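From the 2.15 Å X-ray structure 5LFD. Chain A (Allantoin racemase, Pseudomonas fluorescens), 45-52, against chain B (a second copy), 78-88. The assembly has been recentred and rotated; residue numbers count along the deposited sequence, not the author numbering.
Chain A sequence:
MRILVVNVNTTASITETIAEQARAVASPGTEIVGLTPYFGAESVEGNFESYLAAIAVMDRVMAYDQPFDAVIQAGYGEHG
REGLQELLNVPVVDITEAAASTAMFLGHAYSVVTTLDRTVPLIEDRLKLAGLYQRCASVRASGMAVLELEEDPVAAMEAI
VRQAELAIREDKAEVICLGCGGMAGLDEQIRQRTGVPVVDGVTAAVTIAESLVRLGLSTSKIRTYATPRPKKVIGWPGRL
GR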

# COMPACT_ATOMS: atom_id res chain seq x y z
N GLU A 45 29.30 -4.67 -1.63
CA GLU A 45 28.39 -5.72 -1.15
C GLU A 45 27.88 -5.39 0.25
O GLU A 45 28.48 -5.80 1.25
CB GLU A 45 29.08 -7.09 -1.15
CG GLU A 45 30.02 -7.33 -2.35
CD GLU A 45 30.79 -8.65 -2.24
OE1 GLU A 45 31.12 -9.08 -1.12
OE2 GLU A 45 31.05 -9.27 -3.29
N GLY A 46 26.84 -4.58 0.31
CA GLY A 46 26.25 -4.28 1.58
C GLY A 46 26.14 -2.79 1.79
O GLY A 46 26.48 -2.02 0.93
N ASN A 47 25.60 -2.40 2.95
CA ASN A 47 25.25 -1.01 3.19
C ASN A 47 26.49 -0.13 3.39
O ASN A 47 26.56 0.97 2.84
CB ASN A 47 24.35 -0.89 4.41
CG ASN A 47 23.07 -1.71 4.26
OD1 ASN A 47 22.08 -1.21 3.68
ND2 ASN A 47 23.12 -2.99 4.65
N PHE A 48 27.44 -0.64 4.17
CA PHE A 48 28.65 0.12 4.47
C PHE A 48 29.36 0.47 3.14
O PHE A 48 29.62 1.62 2.87
CB PHE A 48 29.62 -0.64 5.38
CG PHE A 48 31.02 -0.13 5.29
CD1 PHE A 48 31.32 1.22 5.53
CD2 PHE A 48 32.05 -0.97 4.87
CE1 PHE A 48 32.63 1.71 5.38
CE2 PHE A 48 33.36 -0.50 4.75
CZ PHE A 48 33.64 0.83 5.01
N GLU A 49 29.62 -0.52 2.32
CA GLU A 49 30.31 -0.33 1.05
C GLU A 49 29.43 0.43 0.06
O GLU A 49 29.95 1.14 -0.79
CB GLU A 49 30.77 -1.67 0.49
CG GLU A 49 31.71 -2.41 1.45
CD GLU A 49 32.02 -3.83 1.02
OE1 GLU A 49 31.41 -4.31 0.04
OE2 GLU A 49 32.86 -4.49 1.67
N SER A 50 28.10 0.32 0.20
CA SER A 50 27.18 1.07 -0.66
C SER A 50 27.25 2.55 -0.38
O SER A 50 27.24 3.39 -1.30
CB SER A 50 25.74 0.58 -0.55
OG SER A 50 24.90 1.39 -1.37
N TYR A 51 27.28 2.90 0.88
CA TYR A 51 27.37 4.32 1.26
C TYR A 51 28.76 4.88 0.92
O TYR A 51 28.91 6.03 0.50
CB TYR A 51 27.10 4.49 2.76
CG TYR A 51 25.61 4.49 3.16
CD1 TYR A 51 24.70 5.42 2.62
CD2 TYR A 51 25.13 3.60 4.14
CE1 TYR A 51 23.38 5.45 3.01
CE2 TYR A 51 23.80 3.61 4.54
CZ TYR A 51 22.93 4.53 3.98
OH TYR A 51 21.61 4.53 4.41
N LEU A 52 29.78 4.11 1.16
CA LEU A 52 31.11 4.58 0.77
C LEU A 52 31.14 4.82 -0.76
O LEU A 52 31.57 5.88 -1.21
CB LEU A 52 32.13 3.54 1.21
CG LEU A 52 33.62 3.82 0.98
CD1 LEU A 52 34.03 5.00 1.85
CD2 LEU A 52 34.43 2.58 1.29
N GLU B 78 18.75 11.66 8.07
CA GLU B 78 19.98 11.36 7.34
C GLU B 78 20.24 9.88 7.17
O GLU B 78 19.64 9.06 7.86
CB GLU B 78 21.21 12.03 7.98
CG GLU B 78 21.34 13.48 7.56
CD GLU B 78 20.53 14.37 8.45
OE1 GLU B 78 20.37 13.98 9.63
OE2 GLU B 78 20.06 15.44 8.00
N HIS B 79 21.10 9.58 6.19
CA HIS B 79 21.52 8.24 5.83
C HIS B 79 22.54 7.70 6.83
O HIS B 79 23.14 8.47 7.60
CB HIS B 79 22.20 8.31 4.45
CG HIS B 79 21.26 8.58 3.33
ND1 HIS B 79 21.17 9.82 2.72
CD2 HIS B 79 20.34 7.78 2.72
CE1 HIS B 79 20.23 9.77 1.78
NE2 HIS B 79 19.72 8.54 1.76
N GLY B 80 22.76 6.39 6.82
CA GLY B 80 23.97 5.81 7.43
C GLY B 80 23.75 4.77 8.50
O GLY B 80 24.55 3.83 8.66
N ARG B 81 22.63 4.92 9.21
CA ARG B 81 22.15 3.90 10.17
C ARG B 81 22.54 2.48 9.79
O ARG B 81 23.18 1.78 10.59
CB ARG B 81 20.63 3.96 10.43
CG ARG B 81 20.31 2.71 11.25
CD ARG B 81 18.90 2.32 11.49
NE ARG B 81 17.96 2.44 10.39
CZ ARG B 81 17.60 1.43 9.62
NH1 ARG B 81 18.18 0.24 9.73
NH2 ARG B 81 16.68 1.63 8.71
N GLU B 82 22.21 2.06 8.58
CA GLU B 82 22.35 0.66 8.17
C GLU B 82 23.81 0.24 8.07
O GLU B 82 24.13 -0.92 8.22
CB GLU B 82 21.71 0.39 6.79
CG GLU B 82 20.24 0.76 6.66
CD GLU B 82 20.04 2.19 6.21
OE1 GLU B 82 20.67 3.13 6.75
OE2 GLU B 82 19.22 2.37 5.30
N GLY B 83 24.66 1.18 7.67
CA GLY B 83 26.08 0.91 7.48
C GLY B 83 26.73 0.77 8.83
O GLY B 83 27.57 -0.11 9.02
N LEU B 84 26.33 1.62 9.79
CA LEU B 84 26.69 1.38 11.21
C LEU B 84 26.28 0.01 11.70
O LEU B 84 27.06 -0.70 12.35
CB LEU B 84 26.00 2.39 12.10
CG LEU B 84 26.71 3.59 12.63
CD1 LEU B 84 28.14 3.81 12.18
CD2 LEU B 84 25.83 4.75 12.32
N GLN B 85 25.03 -0.35 11.42
CA GLN B 85 24.51 -1.67 11.82
C GLN B 85 25.39 -2.80 11.30
O GLN B 85 25.57 -3.80 11.99
CB GLN B 85 23.04 -1.86 11.42
CG GLN B 85 22.05 -1.13 12.34
CD GLN B 85 20.61 -1.27 11.88
OE1 GLN B 85 20.29 -0.93 10.74
NE2 GLN B 85 19.73 -1.75 12.74
N GLU B 86 25.93 -2.66 10.09
CA GLU B 86 26.79 -3.72 9.56
C GLU B 86 28.17 -3.73 10.23
O GLU B 86 28.76 -4.77 10.43
CB GLU B 86 27.06 -3.49 8.07
CG GLU B 86 25.87 -3.62 7.14
CD GLU B 86 26.29 -3.75 5.66
OE1 GLU B 86 27.48 -3.50 5.31
OE2 GLU B 86 25.42 -4.12 4.84
N LEU B 87 28.68 -2.51 10.51
CA LEU B 87 30.01 -2.31 10.99
C LEU B 87 30.11 -2.76 12.46
O LEU B 87 31.10 -3.34 12.88
CB LEU B 87 30.41 -0.84 10.82
CG LEU B 87 30.89 -0.41 9.41
CD1 LEU B 87 31.10 1.09 9.37
CD2 LEU B 87 32.16 -1.12 8.98
N LEU B 88 29.03 -2.57 13.21
CA LEU B 88 29.11 -2.74 14.64
C LEU B 88 28.39 -3.99 15.10
O LEU B 88 27.48 -4.51 14.42
CB LEU B 88 28.54 -1.51 15.35
CG LEU B 88 28.99 -0.13 14.90
CD1 LEU B 88 27.99 0.82 15.49
CD2 LEU B 88 30.41 0.19 15.37
O HOH W 1 29.19 -3.65 3.05

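The most unusual feature of this contact is that a carboxylate from one subunit binds the free backbone NH groups at the N-terminus of a helix in the other. The first turn of a helix has backbone NH groups with no helical carbonyl to receive them, and B:Glu86 supplies the acceptors. B:Glu86 OE2 accepts from A:Asn47 N at 2.6 Å and from A:Asn47 ND2, also at 2.6 Å, while A:Phe48 N donates to B:Glu86 OE1 at 3.1 Å. The negative charge suits the positive end of the helix dipole. A water extends the network, donating to B:Glu86 OE1 and A:Glu45 O and accepting from A:Glu49 N.

A:Gly46, at the N-cap position, makes room for this carboxylate: a CB there would lie 2.8 Å from B:Glu86 OE2, and its backbone angles independently call for glycine.

The two helices cross at 134° between their N-to-C directions, with axes 8.0 Å apart at closest approach. Glycine suits this close approach. The CA atoms of A:Phe48 and B:Gly83 are 4.0 Å apart, and a CB on B:Gly83 would sit tightly against A:Tyr51 CD2 and A:Phe48 CA.

One turn along chain A's helix from A:Asn47, A:Tyr51 points toward chain B and loses 100 Å² of surface to it. A:Tyr51 OH donates to B:Glu82 OE1 at 2.9 Å and accepts a weak bond from B:Gly80 N at 3.3 Å; a phenol can do both. B:Gly80 CA lies over one face of the ring, making a CH-pi contact that a flat aromatic surface readily accepts. B:His79 CB packs 3.4 Å from A:Tyr51 CE1, and the two rings meet obliquely, their planes at 59°, while B:His79 ND1 bonds elsewhere in the structure.

Apolar packing completes the contact: B:Leu87 CD2 covers a face of the A:Phe48 ring, and B:Leu87 CD1 approaches A:Phe48 CD1 to 3.8 Å, shielding part of both side chains from solvent.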